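Local coordinates for protein pyruvate kinase (Pyrobaculum aerophilum, PDB 3QTG) that catalyses the last step of glycolysis, the transfer of a phosphoryl group from phosphoenolpyruvate to ADP to give pyruvate and ATP, at residues K120-A125 and I167-K172; N427-L432 and V454-V459; K434-K439 and F444-G449. All coordinates share one frame; numbering follows the deposited sequence.

Contact 1. Residues K120-A125 and I167-K172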
ATOM      1  N   LYS A 120     -25.422  49.784   0.345  1.00 39.29           N
ATOM      2  CA  LYS A 120     -26.525  48.939  -0.125  1.00 41.07           C
ATOM      3  C   LYS A 120     -26.212  47.439  -0.012  1.00 39.69           C
ATOM      4  O   LYS A 120     -27.122  46.641   0.150  1.00 39.16           O
ATOM      5  CB  LYS A 120     -26.944  49.258  -1.571  1.00 42.87           C
ATOM      6  CG  LYS A 120     -28.438  48.850  -1.874  1.00 44.10           C
ATOM      7  CD  LYS A 120     -28.668  48.746  -3.379  1.00 46.10           C
ATOM      8  CE  LYS A 120     -30.053  48.141  -3.741  1.00 49.90           C
ATOM      9  NZ  LYS A 120     -31.131  49.179  -3.878  1.00 52.68           N
ATOM     10  N   ALA A 121     -24.932  47.079  -0.099  1.00 38.81           N
ATOM     11  CA  ALA A 121     -24.513  45.682   0.033  1.00 38.72           C
ATOM     12  C   ALA A 121     -24.979  45.052   1.359  1.00 38.42           C
ATOM     13  O   ALA A 121     -25.220  43.840   1.405  1.00 38.52           O
ATOM     14  CB  ALA A 121     -23.001  45.542  -0.140  1.00 37.39           C
ATOM     15  N   PHE A 122     -25.120  45.868   2.414  1.00 37.86           N
ATOM     16  CA  PHE A 122     -25.684  45.399   3.687  1.00 36.89           C
ATOM     17  C   PHE A 122     -27.126  44.948   3.446  1.00 37.89           C
ATOM     18  O   PHE A 122     -27.537  43.862   3.869  1.00 37.49           O
ATOM     19  CB  PHE A 122     -25.646  46.490   4.766  1.00 36.62           C
ATOM     20  CG  PHE A 122     -26.303  46.079   6.088  1.00 35.98           C
ATOM     21  CD1 PHE A 122     -25.661  45.200   6.966  1.00 35.07           C
ATOM     22  CD2 PHE A 122     -27.560  46.557   6.431  1.00 34.69           C
ATOM     23  CE1 PHE A 122     -26.260  44.815   8.172  1.00 33.01           C
ATOM     24  CE2 PHE A 122     -28.177  46.197   7.632  1.00 34.93           C
ATOM     25  CZ  PHE A 122     -27.513  45.308   8.512  1.00 36.14           C
ATOM     26  N   PHE A 123     -27.886  45.777   2.747  1.00 38.25           N
ATOM     27  CA  PHE A 123     -29.300  45.473   2.512  1.00 39.58           C
ATOM     28  C   PHE A 123     -29.493  44.298   1.550  1.00 41.27           C
ATOM     29  O   PHE A 123     -30.392  43.490   1.761  1.00 42.35           O
ATOM     30  CB  PHE A 123     -30.091  46.758   2.175  1.00 38.23           C
ATOM     31  CG  PHE A 123     -29.990  47.775   3.269  1.00 36.22           C
ATOM     32  CD1 PHE A 123     -30.867  47.737   4.349  1.00 33.44           C
ATOM     33  CD2 PHE A 123     -28.943  48.700   3.285  1.00 32.72           C
ATOM     34  CE1 PHE A 123     -30.735  48.641   5.415  1.00 32.78           C
ATOM     35  CE2 PHE A 123     -28.804  49.598   4.348  1.00 30.87           C
ATOM     36  CZ  PHE A 123     -29.708  49.574   5.410  1.00 30.82           C
ATOM     37  N   SER A 124     -28.613  44.162   0.555  1.00 41.98           N
ATOM     38  CA  SER A 124     -28.647  42.993  -0.332  1.00 43.73           C
ATOM     39  C   SER A 124     -28.288  41.680   0.363  1.00 44.14           C
ATOM     40  O   SER A 124     -28.760  40.636  -0.052  1.00 45.78           O
ATOM     41  CB  SER A 124     -27.722  43.189  -1.523  1.00 43.54           C
ATOM     42  OG  SER A 124     -28.069  44.378  -2.201  1.00 46.92           O
ATOM     43  N   ALA A 125     -27.461  41.729   1.405  1.00 43.97           N
ATOM     44  CA  ALA A 125     -27.001  40.522   2.106  1.00 44.60           C
ATOM     45  C   ALA A 125     -27.988  39.980   3.162  1.00 45.31           C
ATOM     46  O   ALA A 125     -27.950  38.791   3.498  1.00 46.34           O
ATOM     47  CB  ALA A 125     -25.633  40.768   2.742  1.00 43.19           C
ATOM     48  N   ILE A 167     -20.203  46.504  11.161  1.00 38.70           N
ATOM     49  CA  ILE A 167     -21.423  45.693  11.178  1.00 38.06           C
ATOM     50  C   ILE A 167     -21.173  44.494  10.299  1.00 37.67           C
ATOM     51  O   ILE A 167     -20.712  44.621   9.166  1.00 37.37           O
ATOM     52  CB  ILE A 167     -22.672  46.467  10.633  1.00 38.74           C
ATOM     53  CG1 ILE A 167     -22.805  47.859  11.246  1.00 38.09           C
ATOM     54  CG2 ILE A 167     -23.968  45.695  10.862  1.00 37.77           C
ATOM     55  CD1 ILE A 167     -23.754  48.777  10.426  1.00 38.45           C
ATOM     56  N   VAL A 168     -21.448  43.319  10.849  1.00 37.79           N
ATOM     57  CA  VAL A 168     -21.247  42.054  10.148  1.00 37.03           C
ATOM     58  C   VAL A 168     -22.555  41.266  10.220  1.00 36.86           C
ATOM     59  O   VAL A 168     -23.279  41.386  11.192  1.00 36.21           O
ATOM     60  CB  VAL A 168     -20.039  41.287  10.770  1.00 37.51           C
ATOM     61  CG1 VAL A 168     -19.961  39.830  10.271  1.00 37.65           C
ATOM     62  CG2 VAL A 168     -18.723  42.051  10.475  1.00 36.53           C
ATOM     63  N   VAL A 169     -22.881  40.518   9.165  1.00 36.78           N
ATOM     64  CA  VAL A 169     -24.055  39.661   9.170  1.00 37.16           C
ATOM     65  C   VAL A 169     -23.539  38.221   9.333  1.00 37.94           C
ATOM     66  O   VAL A 169     -22.826  37.716   8.467  1.00 37.51           O
ATOM     67  CB  VAL A 169     -24.915  39.823   7.873  1.00 37.78           C
ATOM     68  CG1 VAL A 169     -26.198  38.984   7.948  1.00 37.17           C
ATOM     69  CG2 VAL A 169     -25.293  41.312   7.630  1.00 37.54           C
ATOM     70  N   GLU A 170     -23.875  37.598  10.464  1.00 38.59           N
ATOM     71  CA  GLU A 170     -23.469  36.221  10.792  1.00 39.66           C
ATOM     72  C   GLU A 170     -23.715  35.254   9.637  1.00 39.64           C
ATOM     73  O   GLU A 170     -24.859  35.046   9.236  1.00 40.45           O
ATOM     74  CB  GLU A 170     -24.230  35.760  12.030  1.00 39.88           C
ATOM     75  CG  GLU A 170     -23.796  34.419  12.612  1.00 44.05           C
ATOM     76  CD  GLU A 170     -24.582  34.091  13.860  1.00 47.29           C
ATOM     77  OE1 GLU A 170     -25.773  33.751  13.717  1.00 49.09           O
ATOM     78  OE2 GLU A 170     -24.021  34.197  14.976  1.00 48.75           O
ATOM     79  N   GLY A 171     -22.636  34.683   9.094  1.00 39.93           N
ATOM     80  CA  GLY A 171     -22.717  33.712   7.995  1.00 40.17           C
ATOM     81  C   GLY A 171     -23.014  34.260   6.606  1.00 41.38           C
ATOM     82  O   GLY A 171     -23.271  33.481   5.682  1.00 41.70           O
ATOM     83  N   LYS A 172     -22.984  35.590   6.447  1.00 41.52           N
ATOM     84  CA  LYS A 172     -23.209  36.231   5.145  1.00 42.67           C
ATOM     85  C   LYS A 172     -22.016  37.065   4.732  1.00 42.87           C
ATOM     86  O   LYS A 172     -21.380  37.706   5.558  1.00 43.47           O
ATOM     87  CB  LYS A 172     -24.462  37.129   5.140  1.00 42.48           C
ATOM     88  CG  LYS A 172     -25.783  36.428   5.392  1.00 43.81           C
ATOM     89  CD  LYS A 172     -26.223  35.579   4.219  1.00 46.17           C
ATOM     90  CE  LYS A 172     -27.530  34.877   4.537  1.00 48.19           C
ATOM     91  NZ  LYS A 172     -28.705  35.773   4.290  1.00 50.27           N
TER
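Lys172 curls its side chain past one backbone oxygen, that of Ala125 at the C-terminal end of helix 120-125. CB sits 4.2 Å from Ala125 O, and CG closes in to 3.7 Å of the same oxygen. CD is likewise 3.7 Å from Ala125 O, and CE swings slightly wider. Bends at chi2 (-72°) and chi4 (83°) give the chain this curl and turn NZ back, and it donates to Ala125 O at 3.2 Å, nearly in line with the carbonyl bond (C=O...N angle 165°). The same ammonium makes salt bridges to Asp130 and Glu127, so two carboxylates and a helix-end carbonyl share one cation. Shortening this residue to an alanine is likely to cost Asp130 and Glu127 this shared cation and Ala125 O this donor.

All this lies in the mixed beta sheet domain inserted in the TIM barrel, the B domain that acts as a lid over the active site in pyruvate kinases. Helix 120-125 packs on edge strand 167-169 of that sheet, and a type II turn from Val169 to Lys172 follows. Phe122 sends CE1 to Ile167 CG2 at 3.6 Å and to Val169 CG2 at 3.7 Å. Both methyls meet the ring obliquely. Ile132 of strand 131-134 and Val117 of strand 115-117 also touch Phe122, and Ile167 lies about 6 Å, side chain to side chain, from Arg87 and Lys165, which probably bind ATP.

Contact 2. Residues N427-L432 and V454-V459. With SO4 (sulfate ion), chain C.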
ATOM      1  N   ASN A 427      27.163  31.603  -9.496  1.00 55.83           N
ATOM      2  CA  ASN A 427      26.376  30.605 -10.189  1.00 54.35           C
ATOM      3  C   ASN A 427      25.966  29.534  -9.183  1.00 52.91           C
ATOM      4  O   ASN A 427      26.392  29.567  -8.020  1.00 52.80           O
ATOM      5  CB  ASN A 427      27.198  30.005 -11.340  1.00 54.52           C
ATOM      6  CG  ASN A 427      28.538  29.442 -10.874  1.00 55.10           C
ATOM      7  OD1 ASN A 427      28.601  28.659  -9.932  1.00 55.83           O
ATOM      8  ND2 ASN A 427      29.615  29.834 -11.545  1.00 56.12           N
ATOM      9  N   TYR A 428      25.162  28.580  -9.641  1.00 51.44           N
ATOM     10  CA  TYR A 428      24.591  27.561  -8.783  1.00 49.79           C
ATOM     11  C   TYR A 428      25.660  26.694  -8.154  1.00 49.73           C
ATOM     12  O   TYR A 428      25.639  26.486  -6.942  1.00 48.67           O
ATOM     13  CB  TYR A 428      23.654  26.677  -9.577  1.00 48.86           C
ATOM     14  CG  TYR A 428      22.262  27.220  -9.702  1.00 48.37           C
ATOM     15  CD1 TYR A 428      21.761  27.591 -10.941  1.00 48.53           C
ATOM     16  CD2 TYR A 428      21.443  27.369  -8.580  1.00 47.02           C
ATOM     17  CE1 TYR A 428      20.473  28.085 -11.070  1.00 48.49           C
ATOM     18  CE2 TYR A 428      20.144  27.860  -8.699  1.00 47.01           C
ATOM     19  CZ  TYR A 428      19.672  28.210  -9.949  1.00 47.06           C
ATOM     20  OH  TYR A 428      18.413  28.712 -10.095  1.00 47.14           O
ATOM     21  N   GLU A 429      26.591  26.215  -8.986  1.00 49.64           N
ATOM     22  CA  GLU A 429      27.628  25.295  -8.547  1.00 50.93           C
ATOM     23  C   GLU A 429      28.509  25.901  -7.458  1.00 50.32           C
ATOM     24  O   GLU A 429      28.807  25.236  -6.477  1.00 49.59           O
ATOM     25  CB  GLU A 429      28.442  24.726  -9.730  1.00 51.73           C
ATOM     26  CG  GLU A 429      28.979  23.291  -9.478  1.00 57.38           C
ATOM     27  CD  GLU A 429      27.901  22.185  -9.583  1.00 62.65           C
ATOM     28  OE1 GLU A 429      27.298  22.047 -10.669  1.00 64.11           O
ATOM     29  OE2 GLU A 429      27.658  21.443  -8.586  1.00 64.95           O
ATOM     30  N   GLU A 430      28.878  27.173  -7.608  1.00 50.86           N
ATOM     31  CA  GLU A 430      29.664  27.879  -6.588  1.00 51.66           C
ATOM     32  C   GLU A 430      28.823  28.115  -5.312  1.00 50.28           C
ATOM     33  O   GLU A 430      29.303  27.928  -4.186  1.00 49.99           O
ATOM     34  CB  GLU A 430      30.225  29.184  -7.173  1.00 52.38           C
ATOM     35  CG  GLU A 430      30.696  30.233  -6.160  1.00 54.89           C
ATOM     36  CD  GLU A 430      31.159  31.541  -6.818  1.00 56.14           C
ATOM     37  OE1 GLU A 430      32.030  31.478  -7.727  1.00 60.72           O
ATOM     38  OE2 GLU A 430      30.667  32.629  -6.423  1.00 56.81           O
ATOM     39  N   GLY A 431      27.559  28.493  -5.502  1.00 49.07           N
ATOM     40  CA  GLY A 431      26.638  28.643  -4.393  1.00 46.97           C
ATOM     41  C   GLY A 431      26.483  27.382  -3.567  1.00 45.90           C
ATOM     42  O   GLY A 431      26.599  27.417  -2.340  1.00 44.76           O
ATOM     43  N   LEU A 432      26.234  26.259  -4.240  1.00 45.69           N
ATOM     44  CA  LEU A 432      26.063  24.976  -3.538  1.00 45.56           C
ATOM     45  C   LEU A 432      27.318  24.556  -2.761  1.00 46.52           C
ATOM     46  O   LEU A 432      27.218  24.032  -1.653  1.00 46.60           O
ATOM     47  CB  LEU A 432      25.594  23.862  -4.486  1.00 44.23           C
ATOM     48  CG  LEU A 432      24.984  22.633  -3.784  1.00 44.43           C
ATOM     49  CD1 LEU A 432      23.675  22.970  -3.021  1.00 42.03           C
ATOM     50  CD2 LEU A 432      24.764  21.472  -4.764  1.00 43.84           C
ATOM     51  N   VAL A 454      20.014  21.397 -15.836  1.00 48.21           N
ATOM     52  CA  VAL A 454      20.476  20.245 -15.050  1.00 47.69           C
ATOM     53  C   VAL A 454      20.150  20.482 -13.581  1.00 46.24           C
ATOM     54  O   VAL A 454      20.464  21.544 -13.037  1.00 47.09           O
ATOM     55  CB  VAL A 454      21.992  19.951 -15.243  1.00 48.59           C
ATOM     56  CG1 VAL A 454      22.883  20.726 -14.211  1.00 50.34           C
ATOM     57  CG2 VAL A 454      22.260  18.455 -15.142  1.00 48.55           C
ATOM     58  N   HIS A 455      19.458  19.525 -12.968  1.00 44.33           N
ATOM     59  CA  HIS A 455      19.329  19.484 -11.519  1.00 42.69           C
ATOM     60  C   HIS A 455      20.522  18.696 -10.971  1.00 41.87           C
ATOM     61  O   HIS A 455      20.894  17.655 -11.507  1.00 41.42           O
ATOM     62  CB  HIS A 455      17.997  18.858 -11.092  1.00 41.98           C
ATOM     63  CG  HIS A 455      16.794  19.676 -11.459  1.00 42.71           C
ATOM     64  ND1 HIS A 455      16.592  20.189 -12.727  1.00 43.78           N
ATOM     65  CD2 HIS A 455      15.717  20.048 -10.733  1.00 42.25           C
ATOM     66  CE1 HIS A 455      15.457  20.860 -12.756  1.00 44.35           C
ATOM     67  NE2 HIS A 455      14.899  20.777 -11.563  1.00 45.04           N
ATOM     68  N   SER A 456      21.146  19.232  -9.935  1.00 41.14           N
ATOM     69  CA  SER A 456      22.336  18.627  -9.364  1.00 40.79           C
ATOM     70  C   SER A 456      22.048  18.200  -7.941  1.00 39.94           C
ATOM     71  O   SER A 456      21.363  18.904  -7.221  1.00 39.09           O
ATOM     72  CB  SER A 456      23.513  19.605  -9.410  1.00 41.49           C
ATOM     73  OG  SER A 456      24.704  18.979  -8.934  1.00 44.23           O
ATOM     74  N   VAL A 457      22.539  17.026  -7.554  1.00 39.64           N
ATOM     75  CA  VAL A 457      22.380  16.517  -6.189  1.00 39.10           C
ATOM     76  C   VAL A 457      23.756  16.024  -5.761  1.00 39.28           C
ATOM     77  O   VAL A 457      24.398  15.284  -6.513  1.00 39.36           O
ATOM     78  CB  VAL A 457      21.370  15.320  -6.120  1.00 39.51           C
ATOM     79  CG1 VAL A 457      21.008  14.963  -4.680  1.00 38.60           C
ATOM     80  CG2 VAL A 457      20.081  15.609  -6.947  1.00 38.49           C
ATOM     81  N   LYS A 458      24.215  16.454  -4.586  1.00 38.77           N
ATOM     82  CA  LYS A 458      25.420  15.901  -3.936  1.00 38.76           C
ATOM     83  C   LYS A 458      24.944  15.188  -2.676  1.00 38.44           C
ATOM     84  O   LYS A 458      24.291  15.786  -1.840  1.00 37.60           O
ATOM     85  CB  LYS A 458      26.429  16.988  -3.532  1.00 39.21           C
ATOM     86  CG  LYS A 458      26.979  17.879  -4.640  1.00 40.85           C
ATOM     87  CD  LYS A 458      27.791  17.070  -5.642  1.00 46.92           C
ATOM     88  CE  LYS A 458      28.822  17.961  -6.341  1.00 49.90           C
ATOM     89  NZ  LYS A 458      28.987  17.565  -7.761  1.00 51.87           N
ATOM     90  N   VAL A 459      25.241  13.906  -2.550  1.00 38.60           N
ATOM     91  CA  VAL A 459      24.748  13.132  -1.411  1.00 39.59           C
ATOM     92  C   VAL A 459      25.946  12.615  -0.606  1.00 40.93           C
ATOM     93  O   VAL A 459      26.811  11.952  -1.158  1.00 40.30           O
ATOM     94  CB  VAL A 459      23.838  11.940  -1.845  1.00 39.01           C
ATOM     95  CG1 VAL A 459      23.314  11.193  -0.622  1.00 38.33           C
ATOM     96  CG2 VAL A 459      22.677  12.413  -2.719  1.00 38.28           C
TER
HETATM   97  S   SO4 C 500      15.419  28.585  -7.882  1.00 42.68           S
HETATM   98  O1  SO4 C 500      16.833  28.878  -7.950  1.00 39.99           O
HETATM   99  O2  SO4 C 500      14.699  29.837  -7.618  1.00 45.44           O
HETATM  100  O3  SO4 C 500      15.140  27.639  -6.802  1.00 42.37           O
HETATM  101  O4  SO4 C 500      14.907  28.002  -9.123  1.00 41.57           O
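The last strand of the C-terminal alpha/beta domain's sheet within this chain, 455-460, is flanked by the first turn of helix 428-439, where Glu429 and Leu432 look onto Ser456 and Lys458. The axes of 428-432 and 455-459 run 23° from parallel and approach to 10.8 Å. Glu429 folds at chi2 (75°) and brings OE2 to 3.9 Å from Ser456 OG, too long for a hydrogen bond. Lys458 NZ stands 4.2 Å from Glu429 OE2, the two side chains crossing at about a right angle, short of a salt bridge. OE2 is buried with no partner in the model, though the nearby positive charge would probably ease its burial; OE1 is probably hydrogen-bonded to Tyr448 OH.

The strand also forms a subunit interface: it pairs antiparallel with a strand of the second subunit, continuing the sheet from one chain into the next, and Ser456 OG bonds to Lys458 NZ of that subunit. One turn further along the helix, Leu432 CD2 rests 4.2 Å from Lys458 CG. Asn427 N-caps the helix, its OD1 taking Glu430 N at 2.8 Å. Tyr428 meets a sulfate, probably from the crystallisation liquor, with O1 at the ring edge; Ser381 and the backbone nitrogens of Met382 and Ser383 also hold this ion.

Contact 3. Residues K434-K439 and F444-G449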
ATOM      1  N   LYS A 434      29.722  26.548  -1.481  1.00 49.28           N
ATOM      2  CA  LYS A 434      29.740  27.407  -0.278  1.00 49.53           C
ATOM      3  C   LYS A 434      28.756  26.971   0.805  1.00 49.01           C
ATOM      4  O   LYS A 434      29.079  27.003   1.995  1.00 49.19           O
ATOM      5  CB  LYS A 434      29.440  28.865  -0.623  1.00 50.11           C
ATOM      6  CG  LYS A 434      30.492  29.561  -1.452  1.00 51.27           C
ATOM      7  CD  LYS A 434      29.941  30.901  -1.908  1.00 53.17           C
ATOM      8  CE  LYS A 434      30.869  31.607  -2.884  1.00 55.81           C
ATOM      9  NZ  LYS A 434      32.027  32.223  -2.184  1.00 56.64           N
ATOM     10  N   LEU A 435      27.543  26.594   0.397  1.00 48.61           N
ATOM     11  CA  LEU A 435      26.549  26.045   1.329  1.00 47.63           C
ATOM     12  C   LEU A 435      26.986  24.701   1.932  1.00 47.43           C
ATOM     13  O   LEU A 435      26.799  24.473   3.115  1.00 47.29           O
ATOM     14  CB  LEU A 435      25.158  25.941   0.668  1.00 47.02           C
ATOM     15  CG  LEU A 435      23.939  25.484   1.497  1.00 47.19           C
ATOM     16  CD1 LEU A 435      23.576  26.489   2.604  1.00 46.31           C
ATOM     17  CD2 LEU A 435      22.734  25.239   0.581  1.00 45.66           C
ATOM     18  N   ILE A 436      27.555  23.814   1.122  1.00 48.00           N
ATOM     19  CA  ILE A 436      28.029  22.526   1.621  1.00 48.70           C
ATOM     20  C   ILE A 436      29.190  22.748   2.603  1.00 50.71           C
ATOM     21  O   ILE A 436      29.276  22.073   3.636  1.00 50.39           O
ATOM     22  CB  ILE A 436      28.462  21.576   0.475  1.00 48.46           C
ATOM     23  CG1 ILE A 436      27.239  21.065  -0.285  1.00 47.20           C
ATOM     24  CG2 ILE A 436      29.285  20.394   1.023  1.00 47.62           C
ATOM     25  CD1 ILE A 436      27.555  20.321  -1.596  1.00 47.94           C
ATOM     26  N   SER A 437      30.063  23.705   2.290  1.00 52.51           N
ATOM     27  CA  SER A 437      31.174  24.021   3.175  1.00 54.91           C
ATOM     28  C   SER A 437      30.641  24.443   4.518  1.00 55.59           C
ATOM     29  O   SER A 437      31.110  23.973   5.556  1.00 56.08           O
ATOM     30  CB  SER A 437      32.039  25.132   2.600  1.00 55.68           C
ATOM     31  OG  SER A 437      32.876  24.604   1.599  1.00 58.41           O
ATOM     32  N   LEU A 438      29.628  25.302   4.477  1.00 56.58           N
ATOM     33  CA  LEU A 438      29.048  25.907   5.670  1.00 57.48           C
ATOM     34  C   LEU A 438      28.153  24.941   6.462  1.00 57.21           C
ATOM     35  O   LEU A 438      28.223  24.903   7.683  1.00 57.96           O
ATOM     36  CB  LEU A 438      28.271  27.164   5.262  1.00 57.74           C
ATOM     37  CG  LEU A 438      28.222  28.451   6.087  1.00 59.83           C
ATOM     38  CD1 LEU A 438      27.429  28.267   7.378  1.00 61.62           C
ATOM     39  CD2 LEU A 438      29.624  29.021   6.365  1.00 61.11           C
ATOM     40  N   LYS A 439      27.308  24.165   5.789  1.00 56.88           N
ATOM     41  CA  LYS A 439      26.290  23.364   6.503  1.00 56.71           C
ATOM     42  C   LYS A 439      26.347  21.864   6.230  1.00 56.89           C
ATOM     43  O   LYS A 439      25.372  21.142   6.465  1.00 56.78           O
ATOM     44  CB  LYS A 439      24.863  23.889   6.223  1.00 55.81           C
ATOM     45  CG  LYS A 439      24.604  25.314   6.670  1.00 55.39           C
ATOM     46  CD  LYS A 439      24.552  25.429   8.192  1.00 55.04           C
ATOM     47  CE  LYS A 439      24.227  26.864   8.600  1.00 53.61           C
ATOM     48  NZ  LYS A 439      24.025  27.001  10.055  1.00 50.68           N
ATOM     49  N   PHE A 444      24.102  14.415   4.390  1.00 45.28           N
ATOM     50  CA  PHE A 444      23.394  15.491   3.694  1.00 42.57           C
ATOM     51  C   PHE A 444      22.964  15.123   2.266  1.00 41.27           C
ATOM     52  O   PHE A 444      23.560  14.242   1.628  1.00 40.56           O
ATOM     53  CB  PHE A 444      24.153  16.828   3.752  1.00 41.95           C
ATOM     54  CG  PHE A 444      25.398  16.880   2.893  1.00 41.74           C
ATOM     55  CD1 PHE A 444      25.308  16.981   1.504  1.00 39.48           C
ATOM     56  CD2 PHE A 444      26.664  16.876   3.485  1.00 42.12           C
ATOM     57  CE1 PHE A 444      26.448  17.032   0.708  1.00 40.02           C
ATOM     58  CE2 PHE A 444      27.835  16.924   2.695  1.00 42.69           C
ATOM     59  CZ  PHE A 444      27.726  16.998   1.307  1.00 41.65           C
ATOM     60  N   VAL A 445      21.902  15.798   1.812  1.00 39.79           N
ATOM     61  CA  VAL A 445      21.412  15.785   0.446  1.00 38.30           C
ATOM     62  C   VAL A 445      21.346  17.248   0.008  1.00 38.92           C
ATOM     63  O   VAL A 445      20.479  18.006   0.481  1.00 38.79           O
ATOM     64  CB  VAL A 445      20.010  15.139   0.352  1.00 38.48           C
ATOM     65  CG1 VAL A 445      19.409  15.298  -1.052  1.00 35.80           C
ATOM     66  CG2 VAL A 445      20.032  13.662   0.772  1.00 37.77           C
ATOM     67  N   ALA A 446      22.266  17.650  -0.873  1.00 38.23           N
ATOM     68  CA  ALA A 446      22.388  19.033  -1.316  1.00 38.32           C
ATOM     69  C   ALA A 446      21.998  19.177  -2.787  1.00 38.30           C
ATOM     70  O   ALA A 446      22.480  18.428  -3.613  1.00 37.68           O
ATOM     71  CB  ALA A 446      23.818  19.532  -1.088  1.00 37.76           C
ATOM     72  N   THR A 447      21.123  20.139  -3.104  1.00 38.91           N
ATOM     73  CA  THR A 447      20.655  20.361  -4.490  1.00 39.06           C
ATOM     74  C   THR A 447      20.560  21.793  -4.969  1.00 38.85           C
ATOM     75  O   THR A 447      20.449  22.734  -4.191  1.00 38.61           O
ATOM     76  CB  THR A 447      19.185  19.901  -4.745  1.00 39.47           C
ATOM     77  OG1 THR A 447      18.438  19.835  -3.518  1.00 41.55           O
ATOM     78  CG2 THR A 447      19.128  18.656  -5.473  1.00 38.05           C
ATOM     79  N   TYR A 448      20.532  21.920  -6.285  1.00 39.24           N
ATOM     80  CA  TYR A 448      19.945  23.064  -6.961  1.00 40.16           C
ATOM     81  C   TYR A 448      19.276  22.575  -8.255  1.00 41.03           C
ATOM     82  O   TYR A 448      19.567  21.467  -8.752  1.00 39.33           O
ATOM     83  CB  TYR A 448      20.991  24.164  -7.250  1.00 40.16           C
ATOM     84  CG  TYR A 448      22.067  23.767  -8.234  1.00 40.44           C
ATOM     85  CD1 TYR A 448      21.792  23.701  -9.597  1.00 40.36           C
ATOM     86  CD2 TYR A 448      23.359  23.458  -7.806  1.00 41.13           C
ATOM     87  CE1 TYR A 448      22.757  23.326 -10.517  1.00 40.46           C
ATOM     88  CE2 TYR A 448      24.343  23.092  -8.721  1.00 40.99           C
ATOM     89  CZ  TYR A 448      24.023  23.032 -10.077  1.00 42.54           C
ATOM     90  OH  TYR A 448      24.952  22.655 -11.013  1.00 43.41           O
ATOM     91  N   GLY A 449      18.385  23.402  -8.799  1.00 42.50           N
ATOM     92  CA  GLY A 449      17.872  23.135 -10.125  1.00 45.15           C
ATOM     93  C   GLY A 449      16.757  24.040 -10.568  1.00 46.75           C
ATOM     94  O   GLY A 449      15.825  24.292  -9.806  1.00 46.83           O
TER
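Helix 434-439 passes strand 444-448 with the CA atoms of Ile436 and Ala446 7.3 Å apart. This is the returning half of a beta-alpha-beta crossover: strand 418-422 leads into helix 428-439, and a short loop brings the chain back as strand 444-448, parallel to 418-422 but with strands 399-403 and 376-380 between them.

Ile436 carries the contact, using both branches. CG1 is anti to the carbonyl carbon (chi1 -72°) and lies over Ala446 CB at 3.8 Å. CD1 continues past the same methyl, 3.9 Å from Ala446 CB, and also comes to 4.2 Å from Phe444 CE1. The other branch, CG2, points at the end of the Phe444 ring and comes to 3.7 Å from CZ, approaching obliquely. The two side chains cross at about a right angle; Ile436 touches the ring with CG2 and the Ala446 methyl with CG1 and CD1.

Leu378, on the neighbouring strand, touches both Phe444 and Ala446, and Lys458 of strand 455-460 packs on Ile436. The intervening residues Val445 and Thr447 turn to the other face of the sheet, where helix 358-373 covers them. Phe444 itself holds CG between its backbone nitrogen and carbonyl carbon (chi1 72°), and the ring presents an edge, in its own plane, to Ala446 N.

From the N terminus the chain builds the first strands of the barrel, leaves it after strand 76-80 and makes the inserted sheet domain. There contact 1 closes a loop of 41 residues, about half of them strand, before the chain returns to the barrel at strand 199-202. Only after the barrel is finished does the alpha/beta domain follow, with the other two contacts. Contact 2 closes a loop of 21 residues, and contact 3 is nested inside that loop. Both use helix 428-439, on adjacent strands 455-460 and 444-448, and their centres lie 7 Å apart. Contact 1 is in series with them, its centre about 55 Å from that of contact 2, on the opposite side of the chain's centre.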